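Local atomic coordinates of hypothetical protein GrpB (Enterococcus faecalis, PDB entry 2NRK), a protein that is of unknown function but belongs to the GrpB family of the nucleotidyltransferase clan, so a role in nucleotidyl transfer is possible but unproven. Residues D55-V60 with L115-F120; R121-E126 with K161-E166. All coordinates share one frame; numbering follows the deposited sequence.

Contact 1: residues D55-V60 with L115-F120; sequences DFLVIV and LRHLAF
L57 on strand 55-60 faces H117 and L118 on helix 115-120, and the two backbones come closest at L57 and H117, whose CA atoms lie 7.9 Å apart. One leucine carries most of the strand's share. With CG turned anti to the backbone N (chi1 175°), L57 reaches out from the sheet, and its CD2 touches L118, 3.8 Å from L118 CG and 3.9 Å from L118 CD2. The two leucines cross nearly perpendicularly, and a single methyl of L57 meets the branch point and one methyl of L118. The same CD2 lies 4.2 Å from CB of H117, while L57 CD1 approaches the imidazole obliquely. The polar work of H117 is done elsewhere: its NE2 is hydrogen-bonded to the hydroxyl of Y106 on the neighbouring strand 101-107, which ties the ring to the sheet beside the leucine contact. I40 on strand 34-40 touches both L57 and H117, and W172 of the second subunit packs on L118, bringing the dimer partner up to this layer. Apolar packing of a helix on one face of a mixed sheet, with helix 14-30 against F56 and V58 on the other, is characteristic of a layered alpha/beta fold.

Contact 2: residues R121-E126 with K161-E166; sequences RNYLRE and KKIEKE
Y123 of helix 121-126 lies against the 163-166 turn of helix 157-171, in a helix-helix packing where the two short axes are perpendicular (90°) and 9.5 Å apart at closest approach. Such a steep crossing concentrates the interface on a few side chains, and here the tyrosine dominates. With chi1 at -173°, its CG lies beside the carbonyl carbon, and the ring is carried toward the other helix. The backbone carbonyl of E166 comes over one ring face, with E166 C 4.2 Å above the plane and over the ring centre. I163 approaches from another direction: its CG2 methyl sits at the ring edge, 3.8 Å from Y123 CD2, and this same methyl reaches L124 CD2 at 4.1 Å, so one branch of I163 serves both residues. I130 of helix 128-142 touches Y123, L124 and I163, adding a third helix to the apolar part of the junction. Away from the crossing, R121 grips N122 side-on, its NE and NH2 both donating to N122 OD1 almost in the guanidinium plane, while its NH1 pairs with E38. The polar end of the interface belongs to E166, whose chain is extended beyond CG; its carboxylate stands nearly perpendicular to the ring plane. Y123 OH donates a hydrogen bond to E166 OE1 (2.7 Å), meeting that oxygen on the anti side and 34° out of the carboxylate plane.

In the fold
Helix 111-126 is the element common to both contacts: its middle packs on the sheet in contact 1, and its C-terminal part crosses helix 157-171 in contact 2. The chemistry follows the position. Contact 1, whose centre lies about 7 Å from the centre of the chain, is buried and joined across its segments by apolar contacts, whereas contact 2, with its centre about 14 Å from it, is partly buried and adds a tyrosine-carboxylate hydrogen bond to its aliphatic packing. The two also meet directly. R116 NH1 forms a 2.9 Å salt bridge with E164 OE2, and F120 CE1 packs 3.6 Å from I163 CG2, so helix 157-171 is held along successive turns of the shared helix.

Contact 1: residues D55-V60 with L115-F120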
ATOM      1  N   ASP A  55       7.491   1.177  18.729  1.00 22.97           N
ATOM      2  CA  ASP A  55       6.301   1.495  17.921  1.00 23.82           C
ATOM      3  C   ASP A  55       5.680   0.260  17.297  1.00 23.74           C
ATOM      4  O   ASP A  55       6.399  -0.560  16.639  1.00 23.55           O
ATOM      5  CB  ASP A  55       6.629   2.477  16.790  1.00 25.02           C
ATOM      6  CG  ASP A  55       7.062   3.822  17.318  1.00 28.48           C
ATOM      7  OD1 ASP A  55       6.181   4.604  17.715  1.00 28.49           O
ATOM      8  OD2 ASP A  55       8.296   4.079  17.339  1.00 29.16           O
ATOM      9  N   PHE A  56       4.361   0.163  17.456  1.00 23.37           N
ATOM     10  CA  PHE A  56       3.517  -0.929  16.913  1.00 23.93           C
ATOM     11  C   PHE A  56       2.551  -0.398  15.874  1.00 24.04           C
ATOM     12  O   PHE A  56       1.889   0.644  16.098  1.00 24.82           O
ATOM     13  CB  PHE A  56       2.686  -1.606  18.027  1.00 23.48           C
ATOM     14  CG  PHE A  56       3.517  -2.171  19.139  1.00 23.61           C
ATOM     15  CD1 PHE A  56       3.766  -3.539  19.203  1.00 22.24           C
ATOM     16  CD2 PHE A  56       4.073  -1.343  20.106  1.00 23.85           C
ATOM     17  CE1 PHE A  56       4.595  -4.081  20.203  1.00 23.83           C
ATOM     18  CE2 PHE A  56       4.886  -1.876  21.114  1.00 22.93           C
ATOM     19  CZ  PHE A  56       5.151  -3.254  21.165  1.00 24.40           C
ATOM     20  N   LEU A  57       2.502  -1.086  14.722  1.00 24.08           N
ATOM     21  CA  LEU A  57       1.490  -0.812  13.686  1.00 24.23           C
ATOM     22  C   LEU A  57       0.495  -1.954  13.748  1.00 23.83           C
ATOM     23  O   LEU A  57       0.863  -3.102  13.547  1.00 24.15           O
ATOM     24  CB  LEU A  57       2.136  -0.731  12.297  1.00 24.70           C
ATOM     25  CG  LEU A  57       1.148  -0.557  11.112  1.00 23.72           C
ATOM     26  CD1 LEU A  57       0.304   0.716  11.250  1.00 26.49           C
ATOM     27  CD2 LEU A  57       1.906  -0.516   9.773  1.00 25.10           C
ATOM     28  N   VAL A  58      -0.727  -1.643  14.132  1.00 22.67           N
ATOM     29  CA  VAL A  58      -1.767  -2.660  14.257  1.00 23.18           C
ATOM     30  C   VAL A  58      -2.806  -2.373  13.157  1.00 23.40           C
ATOM     31  O   VAL A  58      -3.373  -1.269  13.096  1.00 24.06           O
ATOM     32  CB  VAL A  58      -2.436  -2.587  15.655  1.00 23.78           C
ATOM     33  CG1 VAL A  58      -3.544  -3.602  15.737  1.00 25.03           C
ATOM     34  CG2 VAL A  58      -1.418  -2.846  16.763  1.00 25.29           C
ATOM     35  N   ILE A  59      -3.058  -3.374  12.319  1.00 22.58           N
ATOM     36  CA  ILE A  59      -3.978  -3.214  11.194  1.00 22.41           C
ATOM     37  C   ILE A  59      -5.205  -4.049  11.503  1.00 22.64           C
ATOM     38  O   ILE A  59      -5.082  -5.254  11.787  1.00 23.34           O
ATOM     39  CB  ILE A  59      -3.302  -3.695   9.879  1.00 22.15           C
ATOM     40  CG1 ILE A  59      -2.007  -2.908   9.663  1.00 22.29           C
ATOM     41  CG2 ILE A  59      -4.283  -3.541   8.744  1.00 23.13           C
ATOM     42  CD1 ILE A  59      -1.161  -3.508   8.511  1.00 23.11           C
ATOM     43  N   VAL A  60      -6.376  -3.417  11.482  1.00 22.59           N
ATOM     44  CA  VAL A  60      -7.636  -4.076  11.869  1.00 22.94           C
ATOM     45  C   VAL A  60      -8.685  -4.037  10.760  1.00 23.58           C
ATOM     46  O   VAL A  60      -8.613  -3.200   9.840  1.00 23.43           O
ATOM     47  CB  VAL A  60      -8.262  -3.427  13.170  1.00 23.54           C
ATOM     48  CG1 VAL A  60      -7.291  -3.584  14.340  1.00 21.93           C
ATOM     49  CG2 VAL A  60      -8.636  -1.936  12.932  1.00 23.35           C
ATOM     50  N   LEU A 115       1.177   2.267   4.641  1.00 22.42           N
ATOM     51  CA  LEU A 115       2.418   2.282   3.818  1.00 22.37           C
ATOM     52  C   LEU A 115       3.425   3.327   4.232  1.00 22.27           C
ATOM     53  O   LEU A 115       4.622   3.089   4.099  1.00 23.29           O
ATOM     54  CB  LEU A 115       2.130   2.377   2.308  1.00 23.32           C
ATOM     55  CG  LEU A 115       1.493   1.116   1.725  1.00 23.15           C
ATOM     56  CD1 LEU A 115       1.465   1.260   0.207  1.00 24.53           C
ATOM     57  CD2 LEU A 115       2.260  -0.202   2.069  1.00 24.73           C
ATOM     58  N   ARG A 116       2.976   4.467   4.765  1.00 22.94           N
ATOM     59  CA  ARG A 116       3.933   5.493   5.214  1.00 23.36           C
ATOM     60  C   ARG A 116       4.895   4.835   6.202  1.00 23.81           C
ATOM     61  O   ARG A 116       6.113   4.962   6.076  1.00 24.54           O
ATOM     62  CB  ARG A 116       3.228   6.651   5.894  1.00 22.85           C
ATOM     63  CG  ARG A 116       4.274   7.678   6.418  1.00 23.98           C
ATOM     64  CD  ARG A 116       3.557   8.992   6.768  1.00 25.28           C
ATOM     65  NE  ARG A 116       2.695   8.853   7.936  1.00 26.15           N
ATOM     66  CZ  ARG A 116       3.105   8.975   9.195  1.00 28.73           C
ATOM     67  NH1 ARG A 116       4.414   9.173   9.473  1.00 29.23           N
ATOM     68  NH2 ARG A 116       2.211   8.859  10.184  1.00 29.70           N
ATOM     69  N   HIS A 117       4.327   4.098   7.169  1.00 23.71           N
ATOM     70  CA  HIS A 117       5.145   3.450   8.188  1.00 24.02           C
ATOM     71  C   HIS A 117       5.943   2.285   7.633  1.00 23.90           C
ATOM     72  O   HIS A 117       7.133   2.194   7.899  1.00 23.69           O
ATOM     73  CB  HIS A 117       4.261   2.940   9.337  1.00 24.26           C
ATOM     74  CG  HIS A 117       3.587   4.037  10.101  1.00 25.59           C
ATOM     75  ND1 HIS A 117       4.298   4.994  10.798  1.00 28.00           N
ATOM     76  CD2 HIS A 117       2.276   4.326  10.289  1.00 26.35           C
ATOM     77  CE1 HIS A 117       3.450   5.815  11.402  1.00 27.70           C
ATOM     78  NE2 HIS A 117       2.217   5.448  11.091  1.00 28.21           N
ATOM     79  N   LEU A 118       5.300   1.382   6.883  1.00 23.10           N
ATOM     80  CA  LEU A 118       6.013   0.181   6.443  1.00 22.48           C
ATOM     81  C   LEU A 118       7.092   0.530   5.418  1.00 22.43           C
ATOM     82  O   LEU A 118       8.183  -0.028   5.466  1.00 22.01           O
ATOM     83  CB  LEU A 118       5.055  -0.872   5.839  1.00 23.10           C
ATOM     84  CG  LEU A 118       4.087  -1.462   6.868  1.00 23.66           C
ATOM     85  CD1 LEU A 118       3.036  -2.330   6.109  1.00 25.29           C
ATOM     86  CD2 LEU A 118       4.845  -2.292   7.923  1.00 24.84           C
ATOM     87  N   ALA A 119       6.781   1.425   4.480  1.00 22.32           N
ATOM     88  CA  ALA A 119       7.777   1.756   3.463  1.00 23.38           C
ATOM     89  C   ALA A 119       8.998   2.394   4.117  1.00 22.59           C
ATOM     90  O   ALA A 119      10.126   2.058   3.762  1.00 22.79           O
ATOM     91  CB  ALA A 119       7.176   2.681   2.393  1.00 24.43           C
ATOM     92  N   PHE A 120       8.762   3.319   5.063  1.00 22.51           N
ATOM     93  CA  PHE A 120       9.832   4.039   5.781  1.00 22.39           C
ATOM     94  C   PHE A 120      10.749   3.034   6.464  1.00 22.23           C
ATOM     95  O   PHE A 120      11.968   3.074   6.275  1.00 23.10           O
ATOM     96  CB  PHE A 120       9.202   4.981   6.811  1.00 23.27           C
ATOM     97  CG  PHE A 120      10.202   5.789   7.599  1.00 22.20           C
ATOM     98  CD1 PHE A 120      10.821   6.906   7.046  1.00 26.28           C
ATOM     99  CD2 PHE A 120      10.453   5.456   8.925  1.00 25.04           C
ATOM    100  CE1 PHE A 120      11.755   7.693   7.813  1.00 25.90           C
ATOM    101  CE2 PHE A 120      11.381   6.216   9.684  1.00 25.32           C
ATOM    102  CZ  PHE A 120      12.019   7.315   9.126  1.00 26.18           C
TER

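Contact 2: residues R121-E126 with K161-E166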
ATOM      1  N   ARG A 121      10.153   2.094   7.200  1.00 23.14           N
ATOM      2  CA  ARG A 121      10.926   1.045   7.861  1.00 22.31           C
ATOM      3  C   ARG A 121      11.728   0.215   6.864  1.00 23.16           C
ATOM      4  O   ARG A 121      12.959   0.028   7.030  1.00 23.61           O
ATOM      5  CB  ARG A 121       9.990   0.110   8.644  1.00 23.13           C
ATOM      6  CG  ARG A 121      10.766  -1.055   9.291  1.00 22.98           C
ATOM      7  CD  ARG A 121       9.753  -2.113   9.714  1.00 23.32           C
ATOM      8  NE  ARG A 121       9.249  -2.842   8.539  1.00 23.94           N
ATOM      9  CZ  ARG A 121       8.291  -3.769   8.601  1.00 26.88           C
ATOM     10  NH1 ARG A 121       7.732  -4.101   9.782  1.00 24.74           N
ATOM     11  NH2 ARG A 121       7.883  -4.370   7.488  1.00 25.76           N
ATOM     12  N   ASN A 122      11.049  -0.275   5.828  1.00 21.97           N
ATOM     13  CA  ASN A 122      11.714  -1.191   4.879  1.00 22.43           C
ATOM     14  C   ASN A 122      12.894  -0.492   4.216  1.00 22.59           C
ATOM     15  O   ASN A 122      13.965  -1.083   4.029  1.00 24.28           O
ATOM     16  CB  ASN A 122      10.708  -1.698   3.862  1.00 22.67           C
ATOM     17  CG  ASN A 122       9.668  -2.610   4.462  1.00 23.16           C
ATOM     18  OD1 ASN A 122       9.734  -2.988   5.644  1.00 23.91           O
ATOM     19  ND2 ASN A 122       8.675  -2.994   3.635  1.00 25.50           N
ATOM     20  N   TYR A 123      12.696   0.770   3.862  1.00 22.59           N
ATOM     21  CA  TYR A 123      13.726   1.559   3.189  1.00 23.16           C
ATOM     22  C   TYR A 123      14.947   1.762   4.105  1.00 23.64           C
ATOM     23  O   TYR A 123      16.086   1.628   3.668  1.00 23.63           O
ATOM     24  CB  TYR A 123      13.116   2.904   2.797  1.00 23.13           C
ATOM     25  CG  TYR A 123      13.995   3.791   1.953  1.00 23.79           C
ATOM     26  CD1 TYR A 123      14.373   3.411   0.651  1.00 24.27           C
ATOM     27  CD2 TYR A 123      14.432   5.028   2.443  1.00 23.37           C
ATOM     28  CE1 TYR A 123      15.197   4.251  -0.147  1.00 24.09           C
ATOM     29  CE2 TYR A 123      15.217   5.902   1.637  1.00 22.50           C
ATOM     30  CZ  TYR A 123      15.598   5.487   0.342  1.00 24.18           C
ATOM     31  OH  TYR A 123      16.363   6.310  -0.461  1.00 25.27           O
ATOM     32  N   LEU A 124      14.721   2.097   5.383  1.00 22.61           N
ATOM     33  CA  LEU A 124      15.871   2.262   6.297  1.00 23.18           C
ATOM     34  C   LEU A 124      16.611   0.921   6.485  1.00 22.44           C
ATOM     35  O   LEU A 124      17.842   0.913   6.536  1.00 22.91           O
ATOM     36  CB  LEU A 124      15.434   2.787   7.655  1.00 23.49           C
ATOM     37  CG  LEU A 124      14.982   4.239   7.594  1.00 24.19           C
ATOM     38  CD1 LEU A 124      14.524   4.686   8.996  1.00 26.66           C
ATOM     39  CD2 LEU A 124      16.107   5.170   7.084  1.00 26.27           C
ATOM     40  N   ARG A 125      15.858  -0.181   6.579  1.00 23.34           N
ATOM     41  CA  ARG A 125      16.466  -1.502   6.718  1.00 24.07           C
ATOM     42  C   ARG A 125      17.363  -1.828   5.540  1.00 25.21           C
ATOM     43  O   ARG A 125      18.372  -2.514   5.728  1.00 26.16           O
ATOM     44  CB  ARG A 125      15.384  -2.582   6.811  1.00 23.93           C
ATOM     45  CG  ARG A 125      14.669  -2.598   8.169  1.00 21.98           C
ATOM     46  CD  ARG A 125      13.540  -3.623   8.156  1.00 23.83           C
ATOM     47  NE  ARG A 125      12.997  -3.848   9.502  1.00 25.60           N
ATOM     48  CZ  ARG A 125      12.071  -4.761   9.811  1.00 27.67           C
ATOM     49  NH1 ARG A 125      11.514  -5.516   8.850  1.00 29.66           N
ATOM     50  NH2 ARG A 125      11.675  -4.916  11.084  1.00 26.13           N
ATOM     51  N   GLU A 126      16.999  -1.356   4.344  1.00 26.15           N
ATOM     52  CA  GLU A 126      17.782  -1.653   3.110  1.00 27.59           C
ATOM     53  C   GLU A 126      18.880  -0.634   2.781  1.00 27.28           C
ATOM     54  O   GLU A 126      19.677  -0.825   1.836  1.00 26.87           O
ATOM     55  CB  GLU A 126      16.846  -1.769   1.897  1.00 29.21           C
ATOM     56  CG  GLU A 126      15.746  -2.800   2.013  1.00 34.78           C
ATOM     57  CD  GLU A 126      16.227  -4.244   2.034  1.00 45.36           C
ATOM     58  OE1 GLU A 126      17.397  -4.530   1.662  1.00 48.89           O
ATOM     59  OE2 GLU A 126      15.404  -5.109   2.417  1.00 51.11           O
ATOM     60  N   LYS A 161      10.181  13.440   6.373  1.00 25.11           N
ATOM     61  CA  LYS A 161       9.326  13.575   5.177  1.00 26.01           C
ATOM     62  C   LYS A 161      10.091  13.251   3.893  1.00 25.16           C
ATOM     63  O   LYS A 161       9.572  12.574   3.011  1.00 24.98           O
ATOM     64  CB  LYS A 161       8.692  14.972   5.077  1.00 26.73           C
ATOM     65  CG  LYS A 161       7.692  15.287   6.192  1.00 33.02           C
ATOM     66  CD  LYS A 161       6.275  14.832   5.894  1.00 40.17           C
ATOM     67  CE  LYS A 161       5.272  15.548   6.816  1.00 42.07           C
ATOM     68  NZ  LYS A 161       5.532  15.214   8.239  1.00 42.95           N
ATOM     69  N   LYS A 162      11.342  13.702   3.811  1.00 23.28           N
ATOM     70  CA  LYS A 162      12.161  13.410   2.629  1.00 23.18           C
ATOM     71  C   LYS A 162      12.345  11.892   2.480  1.00 23.24           C
ATOM     72  O   LYS A 162      12.177  11.312   1.386  1.00 22.74           O
ATOM     73  CB  LYS A 162      13.544  14.072   2.766  1.00 23.09           C
ATOM     74  CG  LYS A 162      14.464  13.719   1.604  1.00 23.53           C
ATOM     75  CD  LYS A 162      15.850  14.349   1.737  1.00 25.67           C
ATOM     76  CE  LYS A 162      16.473  14.407   0.339  1.00 27.69           C
ATOM     77  NZ  LYS A 162      17.891  14.723   0.299  1.00 31.66           N
ATOM     78  N   ILE A 163      12.728  11.259   3.570  1.00 22.73           N
ATOM     79  CA  ILE A 163      12.972   9.818   3.554  1.00 22.47           C
ATOM     80  C   ILE A 163      11.686   9.029   3.297  1.00 23.35           C
ATOM     81  O   ILE A 163      11.695   8.004   2.589  1.00 23.25           O
ATOM     82  CB  ILE A 163      13.688   9.358   4.862  1.00 23.34           C
ATOM     83  CG1 ILE A 163      15.048  10.065   4.974  1.00 24.99           C
ATOM     84  CG2 ILE A 163      13.813   7.794   4.914  1.00 23.99           C
ATOM     85  CD1 ILE A 163      15.919   9.981   3.690  1.00 25.93           C
ATOM     86  N   GLU A 164      10.588   9.494   3.886  1.00 23.35           N
ATOM     87  CA  GLU A 164       9.292   8.800   3.657  1.00 24.12           C
ATOM     88  C   GLU A 164       8.953   8.806   2.157  1.00 23.99           C
ATOM     89  O   GLU A 164       8.394   7.831   1.616  1.00 23.92           O
ATOM     90  CB  GLU A 164       8.165   9.484   4.430  1.00 24.32           C
ATOM     91  CG  GLU A 164       8.172   9.116   5.925  1.00 25.56           C
ATOM     92  CD  GLU A 164       7.091   9.869   6.755  1.00 25.20           C
ATOM     93  OE1 GLU A 164       6.554  10.905   6.285  1.00 28.11           O
ATOM     94  OE2 GLU A 164       6.796   9.379   7.891  1.00 27.96           O
ATOM     95  N   LYS A 165       9.260   9.908   1.499  1.00 24.37           N
ATOM     96  CA  LYS A 165       8.977  10.031   0.074  1.00 24.14           C
ATOM     97  C   LYS A 165       9.873   9.092  -0.735  1.00 23.45           C
ATOM     98  O   LYS A 165       9.395   8.355  -1.605  1.00 24.60           O
ATOM     99  CB  LYS A 165       9.137  11.496  -0.350  1.00 25.39           C
ATOM    100  CG  LYS A 165       8.916  11.744  -1.804  1.00 28.80           C
ATOM    101  CD  LYS A 165       8.707  13.268  -2.038  1.00 34.50           C
ATOM    102  CE  LYS A 165       8.755  13.591  -3.515  1.00 40.44           C
ATOM    103  NZ  LYS A 165       8.613  15.083  -3.782  1.00 44.07           N
ATOM    104  N   GLU A 166      11.181   9.100  -0.458  1.00 22.85           N
ATOM    105  CA  GLU A 166      12.102   8.174  -1.102  1.00 22.81           C
ATOM    106  C   GLU A 166      11.657   6.728  -0.851  1.00 22.42           C
ATOM    107  O   GLU A 166      11.715   5.879  -1.758  1.00 22.79           O
ATOM    108  CB  GLU A 166      13.518   8.344  -0.562  1.00 23.00           C
ATOM    109  CG  GLU A 166      14.142   9.693  -0.919  1.00 23.66           C
ATOM    110  CD  GLU A 166      15.600   9.840  -0.449  1.00 25.01           C
ATOM    111  OE1 GLU A 166      16.177   8.903   0.139  1.00 27.43           O
ATOM    112  OE2 GLU A 166      16.178  10.923  -0.672  1.00 27.45           O
TER